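Local structure of fructosyl amine:oxygen oxidoreductase (Neosartorya fumigata, 4WCT) at residues P124-H129 with N280-F285; E149-T154 with P276-I281; P165-W170 with R337-D342. The protein catalyses the FAD-dependent oxidation of fructosyl amines (Amadori products), a deglycating reaction that probably releases the free amine and hydrogen peroxide. All blocks are in the same frame, centred on the assembly; numbering follows the deposited sequence.

Contact 1: P124-H129 with N280-F285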
# COMPACT_ATOMS: atom_id res chain seq x y z
N PRO A 124 -12.99 24.83 3.25
CA PRO A 124 -12.85 24.94 4.69
C PRO A 124 -13.11 23.62 5.42
O PRO A 124 -12.40 23.32 6.38
CB PRO A 124 -13.91 26.00 5.06
CG PRO A 124 -14.04 26.84 3.83
CD PRO A 124 -13.78 25.93 2.66
N ALA A 125 -14.07 22.83 4.96
CA ALA A 125 -14.35 21.57 5.59
C ALA A 125 -13.16 20.61 5.49
O ALA A 125 -12.88 19.88 6.44
CB ALA A 125 -15.59 20.92 5.00
N LEU A 126 -12.53 20.53 4.32
CA LEU A 126 -11.39 19.63 4.17
C LEU A 126 -10.25 20.12 5.06
O LEU A 126 -9.54 19.32 5.67
CB LEU A 126 -10.93 19.60 2.70
CG LEU A 126 -11.86 18.89 1.71
CD1 LEU A 126 -11.50 19.20 0.27
CD2 LEU A 126 -11.90 17.39 1.96
N ILE A 127 -9.99 21.42 5.01
CA ILE A 127 -8.91 22.04 5.81
C ILE A 127 -9.12 21.82 7.31
O ILE A 127 -8.19 21.43 8.00
CB ILE A 127 -8.76 23.53 5.47
CG1 ILE A 127 -8.32 23.68 4.02
CG2 ILE A 127 -7.69 24.22 6.33
CD1 ILE A 127 -8.68 25.02 3.44
N ASP A 128 -10.36 21.90 7.78
CA ASP A 128 -10.73 21.65 9.20
C ASP A 128 -10.50 20.19 9.59
O ASP A 128 -10.05 19.88 10.67
CB ASP A 128 -12.23 21.93 9.40
CG ASP A 128 -12.53 23.41 9.63
OD1 ASP A 128 -11.69 24.26 9.29
OD2 ASP A 128 -13.66 23.71 10.07
N HIS A 129 -10.83 19.30 8.67
CA HIS A 129 -10.61 17.90 8.88
C HIS A 129 -9.13 17.60 9.09
O HIS A 129 -8.72 16.81 9.97
CB HIS A 129 -11.16 17.13 7.70
CG HIS A 129 -10.90 15.66 7.77
ND1 HIS A 129 -11.53 14.84 8.67
CD2 HIS A 129 -10.09 14.86 7.02
CE1 HIS A 129 -11.15 13.59 8.46
NE2 HIS A 129 -10.25 13.58 7.50
N ASN A 280 -3.12 16.83 -1.68
CA ASN A 280 -4.42 17.39 -1.35
C ASN A 280 -5.41 16.24 -1.20
O ASN A 280 -5.60 15.43 -2.12
CB ASN A 280 -4.86 18.37 -2.45
CG ASN A 280 -6.27 18.89 -2.24
OD1 ASN A 280 -7.15 18.16 -1.81
ND2 ASN A 280 -6.51 20.10 -2.69
N ILE A 281 -5.97 16.12 0.00
CA ILE A 281 -6.74 14.93 0.38
C ILE A 281 -8.00 14.73 -0.44
O ILE A 281 -8.62 13.67 -0.36
CB ILE A 281 -7.11 14.95 1.88
CG1 ILE A 281 -8.08 16.09 2.18
CG2 ILE A 281 -5.85 14.99 2.73
CD1 ILE A 281 -8.68 15.97 3.58
N ALA A 282 -8.40 15.70 -1.25
CA ALA A 282 -9.55 15.52 -2.12
C ALA A 282 -9.22 15.75 -3.58
O ALA A 282 -10.13 15.92 -4.38
CB ALA A 282 -10.72 16.39 -1.69
N LYS A 283 -7.93 15.78 -3.93
CA LYS A 283 -7.53 15.95 -5.33
C LYS A 283 -6.45 14.97 -5.76
O LYS A 283 -6.61 14.27 -6.75
CB LYS A 283 -7.08 17.37 -5.65
CG LYS A 283 -8.25 18.35 -5.67
CD LYS A 283 -7.86 19.63 -6.40
CE LYS A 283 -9.00 20.63 -6.41
NZ LYS A 283 -9.94 20.30 -7.48
N GLY A 284 -5.39 14.87 -4.99
CA GLY A 284 -4.36 13.87 -5.33
C GLY A 284 -3.00 14.22 -4.77
O GLY A 284 -2.86 15.15 -3.98
N PHE A 285 -1.99 13.55 -5.31
CA PHE A 285 -0.63 13.85 -4.95
C PHE A 285 0.31 13.59 -6.11
O PHE A 285 -0.03 12.85 -7.03
CB PHE A 285 -0.18 13.09 -3.70
CG PHE A 285 -0.31 11.59 -3.78
CD1 PHE A 285 -1.40 10.95 -3.20
CD2 PHE A 285 0.71 10.82 -4.29
CE1 PHE A 285 -1.50 9.56 -3.21
CE2 PHE A 285 0.61 9.43 -4.32
CZ PHE A 285 -0.49 8.80 -3.76
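Leu-126 and His-129, one helical turn apart, reach from helix 124-135 to Ile-281 and Ala-282 in the tight turn of a beta-hairpin, the turn between strands 277-280 and 284-287 of the large mixed sheet. This example shows how a helix can rest on a hairpin end through apolar carbons alone, with no hydrogen bond passing between the two. The side chains of Leu-126 and Ile-281 run past one another in opposite directions, so each lies alongside its partner; CD2 of Leu-126 comes to 3.9 Å from CD1 of Ile-281. The other leucine branch comes closer to the next residue, its CD1 meeting the Ala-282 CB at 3.5 Å, so that the fork grips two consecutive turn residues. Ile-281 holds CG1 between its backbone N and carbonyl carbon (chi1 66°), which sends CD1 out toward the helix. That same methyl also serves His-129, whose imidazole it meets at the rim, close to the ring plane, 3.9 Å from CD2. The histidine ring makes an edge-to-face contact with Phe-435 as well, and Ile-281 also leans on Ile-119 of strand 117-121.

The turn that presents these two apolar residues is held in shape by polar bonds of Asn-280. Its side chain forms an Asx turn: OD1 of Asn-280 takes the N-H of Ala-282 at 2.8 Å, in the carbonyl plane and nearly straight (162° at the hydrogen). At the other end of the amide, ND2 bonds to ND1 of His-122, which helps to fix the rotation of the group. Lys-283 and Gly-284 together face Asn-280 in a classic beta bulge, where the Asn-280 O receives both Lys-283 N, at 3.0 Å, and Gly-284 N, at 2.9 Å.

Contact 2: E149-T154 with P276-I281; sequences EDFRRT and PVLFNI
Phe-151 keeps CG anti to its carbonyl carbon (chi1 -82°) and Leu-278 turns CG anti to its backbone N (chi1 173°), and with these torsions the two side chains meet. The result is helix-on-sheet packing, in which the short helix 148-152 and the turn after it lie against strand 277-280 of the large mixed sheet. The two side chains cross at about a right angle. CD1 of Leu-278 arrives at the rim of the Phe-151 ring, near its plane, 4.1 Å from CD1 of the ring, and the ring itself stacks with Phe-164. Leu-278 also packs on Ile-118 of the neighbouring parallel strand 117-121, so the leucine joins the helix to two adjacent strands of the sheet.

A second point of touch lies at the start of the strand. There the Pro-276 ring packs against the main chain beyond the helix, its CD 3.7 Å from the carbonyl O of Thr-154, while the threonine side chain rests on Leu-145 and Ile-118.

The bend itself is closed by a hydroxyl as well as by the backbone. The Phe-151 carbonyl is held by two donors from a single residue: Thr-154 N at 3.0 Å, and Thr-154 OG1, which lies in the carbonyl plane 2.7 Å from Phe-151 O.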
# COMPACT_ATOMS: atom_id res chain seq x y z
N GLU A 149 1.72 31.48 -2.92
CA GLU A 149 3.16 31.68 -2.81
C GLU A 149 3.79 30.79 -1.75
O GLU A 149 4.89 30.24 -1.96
CB GLU A 149 3.47 33.17 -2.53
CG GLU A 149 4.97 33.46 -2.42
CD GLU A 149 5.31 34.89 -2.79
OE1 GLU A 149 5.25 35.22 -4.02
OE2 GLU A 149 5.56 35.69 -1.84
N ASP A 150 3.13 30.64 -0.61
CA ASP A 150 3.61 29.73 0.45
C ASP A 150 3.79 28.33 -0.15
O ASP A 150 4.79 27.68 0.12
CB ASP A 150 2.64 29.61 1.62
CG ASP A 150 2.55 30.86 2.49
OD1 ASP A 150 3.47 31.69 2.48
OD2 ASP A 150 1.55 30.95 3.27
N PHE A 151 2.80 27.84 -0.92
CA PHE A 151 2.94 26.52 -1.54
C PHE A 151 4.11 26.49 -2.52
O PHE A 151 4.95 25.57 -2.49
CB PHE A 151 1.65 26.10 -2.26
CG PHE A 151 0.62 25.52 -1.35
CD1 PHE A 151 0.62 24.18 -1.03
CD2 PHE A 151 -0.35 26.34 -0.76
CE1 PHE A 151 -0.36 23.66 -0.22
CE2 PHE A 151 -1.32 25.84 0.05
CZ PHE A 151 -1.35 24.49 0.32
N ARG A 152 4.18 27.48 -3.40
CA ARG A 152 5.21 27.44 -4.46
C ARG A 152 6.61 27.48 -3.89
O ARG A 152 7.50 26.78 -4.38
CB ARG A 152 5.01 28.55 -5.48
CG ARG A 152 3.72 28.39 -6.28
CD ARG A 152 3.67 29.32 -7.50
NE ARG A 152 3.73 30.72 -7.10
CZ ARG A 152 2.69 31.52 -6.87
NH1 ARG A 152 1.44 31.12 -7.08
NH2 ARG A 152 2.90 32.74 -6.44
N ARG A 153 6.78 28.15 -2.76
CA ARG A 153 8.10 28.25 -2.15
C ARG A 153 8.58 26.99 -1.46
O ARG A 153 9.75 26.92 -1.03
CB ARG A 153 8.16 29.41 -1.17
CG ARG A 153 8.18 30.76 -1.87
CD ARG A 153 8.29 31.93 -0.90
NE ARG A 153 8.61 33.18 -1.61
CZ ARG A 153 8.89 34.32 -1.01
NH1 ARG A 153 8.79 34.44 0.31
NH2 ARG A 153 9.21 35.38 -1.76
N THR A 154 7.73 25.97 -1.39
CA THR A 154 8.17 24.71 -0.81
C THR A 154 9.00 23.87 -1.77
O THR A 154 9.62 22.90 -1.33
CB THR A 154 7.00 23.79 -0.37
OG1 THR A 154 6.25 23.37 -1.52
CG2 THR A 154 6.16 24.43 0.65
N PRO A 276 9.37 17.73 -1.46
CA PRO A 276 8.42 17.14 -0.53
C PRO A 276 7.23 16.56 -1.30
O PRO A 276 6.87 17.06 -2.38
CB PRO A 276 7.97 18.31 0.32
CG PRO A 276 8.20 19.50 -0.53
CD PRO A 276 9.41 19.19 -1.36
N VAL A 277 6.60 15.54 -0.74
CA VAL A 277 5.35 15.03 -1.32
C VAL A 277 4.31 16.13 -1.19
O VAL A 277 4.18 16.72 -0.12
CB VAL A 277 4.89 13.78 -0.56
CG1 VAL A 277 3.55 13.27 -1.08
CG2 VAL A 277 5.96 12.69 -0.65
N LEU A 278 3.57 16.41 -2.27
CA LEU A 278 2.45 17.33 -2.16
C LEU A 278 1.14 16.56 -2.30
O LEU A 278 0.88 15.99 -3.37
CB LEU A 278 2.53 18.38 -3.26
CG LEU A 278 1.34 19.32 -3.41
CD1 LEU A 278 1.20 20.26 -2.21
CD2 LEU A 278 1.49 20.14 -4.67
N PHE A 279 0.30 16.62 -1.26
CA PHE A 279 -0.95 15.85 -1.19
C PHE A 279 -2.11 16.78 -0.82
O PHE A 279 -2.07 17.44 0.20
CB PHE A 279 -0.78 14.77 -0.12
CG PHE A 279 -2.01 13.92 0.12
CD1 PHE A 279 -2.84 13.54 -0.92
CD2 PHE A 279 -2.25 13.43 1.38
CE1 PHE A 279 -3.88 12.62 -0.72
CE2 PHE A 279 -3.29 12.53 1.61
CZ PHE A 279 -4.08 12.10 0.55
N ASN A 280 -3.12 16.83 -1.68
CA ASN A 280 -4.42 17.39 -1.35
C ASN A 280 -5.41 16.24 -1.20
O ASN A 280 -5.60 15.43 -2.12
CB ASN A 280 -4.86 18.37 -2.45
CG ASN A 280 -6.27 18.89 -2.24
OD1 ASN A 280 -7.15 18.16 -1.81
ND2 ASN A 280 -6.51 20.10 -2.69
N ILE A 281 -5.97 16.12 0.00
CA ILE A 281 -6.74 14.93 0.38
C ILE A 281 -8.00 14.73 -0.44
O ILE A 281 -8.62 13.67 -0.36
CB ILE A 281 -7.11 14.95 1.88
CG1 ILE A 281 -8.08 16.09 2.18
CG2 ILE A 281 -5.85 14.99 2.73
CD1 ILE A 281 -8.68 15.97 3.58

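Contact 3: P165-W170 with R337-D342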
# COMPACT_ATOMS: atom_id res chain seq x y z
N PRO A 165 -6.00 27.40 -5.89
CA PRO A 165 -7.17 28.19 -5.50
C PRO A 165 -7.95 27.57 -4.35
O PRO A 165 -8.43 26.44 -4.46
CB PRO A 165 -8.01 28.29 -6.80
CG PRO A 165 -7.11 27.81 -7.91
CD PRO A 165 -6.08 26.92 -7.28
N GLY A 166 -8.00 28.27 -3.22
CA GLY A 166 -8.63 27.79 -2.01
C GLY A 166 -7.82 26.84 -1.16
O GLY A 166 -8.27 26.45 -0.09
N TRP A 167 -6.59 26.53 -1.60
CA TRP A 167 -5.78 25.55 -0.87
C TRP A 167 -5.21 26.18 0.41
O TRP A 167 -4.67 27.30 0.39
CB TRP A 167 -4.62 25.07 -1.73
CG TRP A 167 -4.93 24.16 -2.86
CD1 TRP A 167 -5.87 24.34 -3.86
CD2 TRP A 167 -4.18 23.00 -3.24
NE1 TRP A 167 -5.74 23.36 -4.79
CE2 TRP A 167 -4.70 22.54 -4.46
CE3 TRP A 167 -3.13 22.30 -2.65
CZ2 TRP A 167 -4.23 21.39 -5.08
CZ3 TRP A 167 -2.64 21.20 -3.27
CH2 TRP A 167 -3.19 20.74 -4.48
N LYS A 168 -5.23 25.39 1.47
CA LYS A 168 -4.41 25.63 2.67
C LYS A 168 -3.86 24.30 3.10
O LYS A 168 -4.43 23.27 2.83
CB LYS A 168 -5.21 26.26 3.81
CG LYS A 168 -5.77 27.63 3.42
CD LYS A 168 -6.21 28.48 4.59
CE LYS A 168 -6.80 29.79 4.08
NZ LYS A 168 -5.71 30.69 3.61
N GLY A 169 -2.68 24.32 3.72
CA GLY A 169 -2.09 23.08 4.12
C GLY A 169 -0.93 23.27 5.07
O GLY A 169 -0.76 24.33 5.65
N TRP A 170 -0.33 22.14 5.41
CA TRP A 170 0.75 22.06 6.40
C TRP A 170 1.89 21.21 5.85
O TRP A 170 1.68 20.13 5.34
CB TRP A 170 0.25 21.43 7.69
CG TRP A 170 -0.72 22.25 8.46
CD1 TRP A 170 -0.44 23.05 9.51
CD2 TRP A 170 -2.15 22.34 8.26
NE1 TRP A 170 -1.59 23.62 10.01
CE2 TRP A 170 -2.65 23.23 9.24
CE3 TRP A 170 -3.02 21.84 7.31
CZ2 TRP A 170 -4.01 23.54 9.34
CZ3 TRP A 170 -4.38 22.11 7.45
CH2 TRP A 170 -4.86 22.93 8.47
N ARG A 337 -5.41 15.61 -14.05
CA ARG A 337 -5.12 16.84 -14.75
C ARG A 337 -5.68 18.05 -14.02
O ARG A 337 -5.07 19.11 -14.03
CB ARG A 337 -5.64 16.78 -16.18
CG ARG A 337 -4.92 15.76 -17.03
CD ARG A 337 -5.30 15.89 -18.47
NE ARG A 337 -4.74 14.82 -19.30
CZ ARG A 337 -3.47 14.76 -19.68
NH1 ARG A 337 -2.63 15.73 -19.39
NH2 ARG A 337 -3.01 13.70 -20.36
N ASP A 338 -6.81 17.87 -13.34
CA ASP A 338 -7.35 18.89 -12.45
C ASP A 338 -6.38 19.23 -11.29
O ASP A 338 -6.10 20.40 -11.03
CB ASP A 338 -8.68 18.42 -11.87
CG ASP A 338 -9.24 19.38 -10.84
OD1 ASP A 338 -9.72 20.46 -11.24
OD2 ASP A 338 -9.14 19.11 -9.61
N PHE A 339 -5.78 18.20 -10.68
CA PHE A 339 -4.75 18.40 -9.67
C PHE A 339 -3.59 19.19 -10.26
O PHE A 339 -3.09 20.15 -9.64
CB PHE A 339 -4.25 17.06 -9.13
CG PHE A 339 -3.05 17.16 -8.24
CD1 PHE A 339 -3.17 17.31 -6.87
CD2 PHE A 339 -1.79 17.03 -8.77
CE1 PHE A 339 -2.06 17.40 -6.04
CE2 PHE A 339 -0.67 17.17 -7.97
CZ PHE A 339 -0.81 17.36 -6.58
N LEU A 340 -3.13 18.78 -11.44
CA LEU A 340 -2.03 19.50 -12.11
C LEU A 340 -2.41 20.94 -12.43
O LEU A 340 -1.55 21.83 -12.33
CB LEU A 340 -1.61 18.79 -13.38
CG LEU A 340 -0.91 17.44 -13.17
CD1 LEU A 340 -0.75 16.81 -14.53
CD2 LEU A 340 0.43 17.64 -12.47
N HIS A 341 -3.65 21.21 -12.84
CA HIS A 341 -4.01 22.58 -13.14
C HIS A 341 -3.85 23.51 -11.95
O HIS A 341 -3.37 24.64 -12.09
CB HIS A 341 -5.44 22.74 -13.70
CG HIS A 341 -5.60 24.02 -14.46
ND1 HIS A 341 -5.94 25.20 -13.82
CD2 HIS A 341 -5.17 24.38 -15.70
CE1 HIS A 341 -5.74 26.22 -14.65
NE2 HIS A 341 -5.29 25.74 -15.79
N ASP A 342 -4.16 23.02 -10.76
CA ASP A 342 -4.07 23.82 -9.57
C ASP A 342 -2.62 24.09 -9.15
O ASP A 342 -2.37 25.07 -8.47
CB ASP A 342 -4.81 23.14 -8.43
CG ASP A 342 -6.31 23.41 -8.42
OD1 ASP A 342 -6.87 23.87 -9.45
OD2 ASP A 342 -6.93 23.00 -7.41
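A partly buried indole-carboxylate hydrogen bond, flanked by apolar packing, joins the loop leading into strand 168-172 to helix 330-343, which lies alongside the large mixed sheet. Trp-167 donates from NE1 to OD2 of Asp-342 across 2.9 Å, with an angle of 163° at the hydrogen. The acceptor lies almost in the indole plane, but the donor reaches the carboxylate on its anti side and 29° out of its plane; the two flat groups are turned 66° against each other.

Farther along the same indole, CH2 approaches CE1 of Phe-339 at 3.9 Å, the two side chains crossing at about a right angle. Thus one ring edge serves a polar and an apolar partner, one helical turn apart. The exposed Pro-165 runs at a slant to Asp-342, its CD 3.7 Å from CG of Asp-342, and Phe-164 bonds to Asp-342 through the backbone.

By donating a hydrogen the indole N-H probably favours the ionised carboxylate, and being neutral it leaves the charge uncancelled. In turn, the directional bond probably helps to set the rotation of the indole, together with its contacts to Phe-339 and Phe-164.

Overall arrangement
All three contacts tie outlying helices and loops to the same large mixed sheet, on one side of the chain's centre. Contacts 1 and 2 share Asn-280 and Ile-281 and meet different parts of one strand: contact 1 the hairpin turn that follows it, partly buried, contact 2 its buried beginning and middle. Neither passes a hydrogen bond between its segments; contact 1 meets through carbons, and contact 2 adds a proline against a backbone carbonyl. Contact 3, which reaches the surface at Pro-165, is the one that spends a hydrogen bond across the interface. It adjoins both others: Lys-283 of contact 1 forms a salt bridge with Asp-338, and the Asn-280 amide packs on the indole of Trp-167, a residue whose carbonyl O touches the Phe-151 ring.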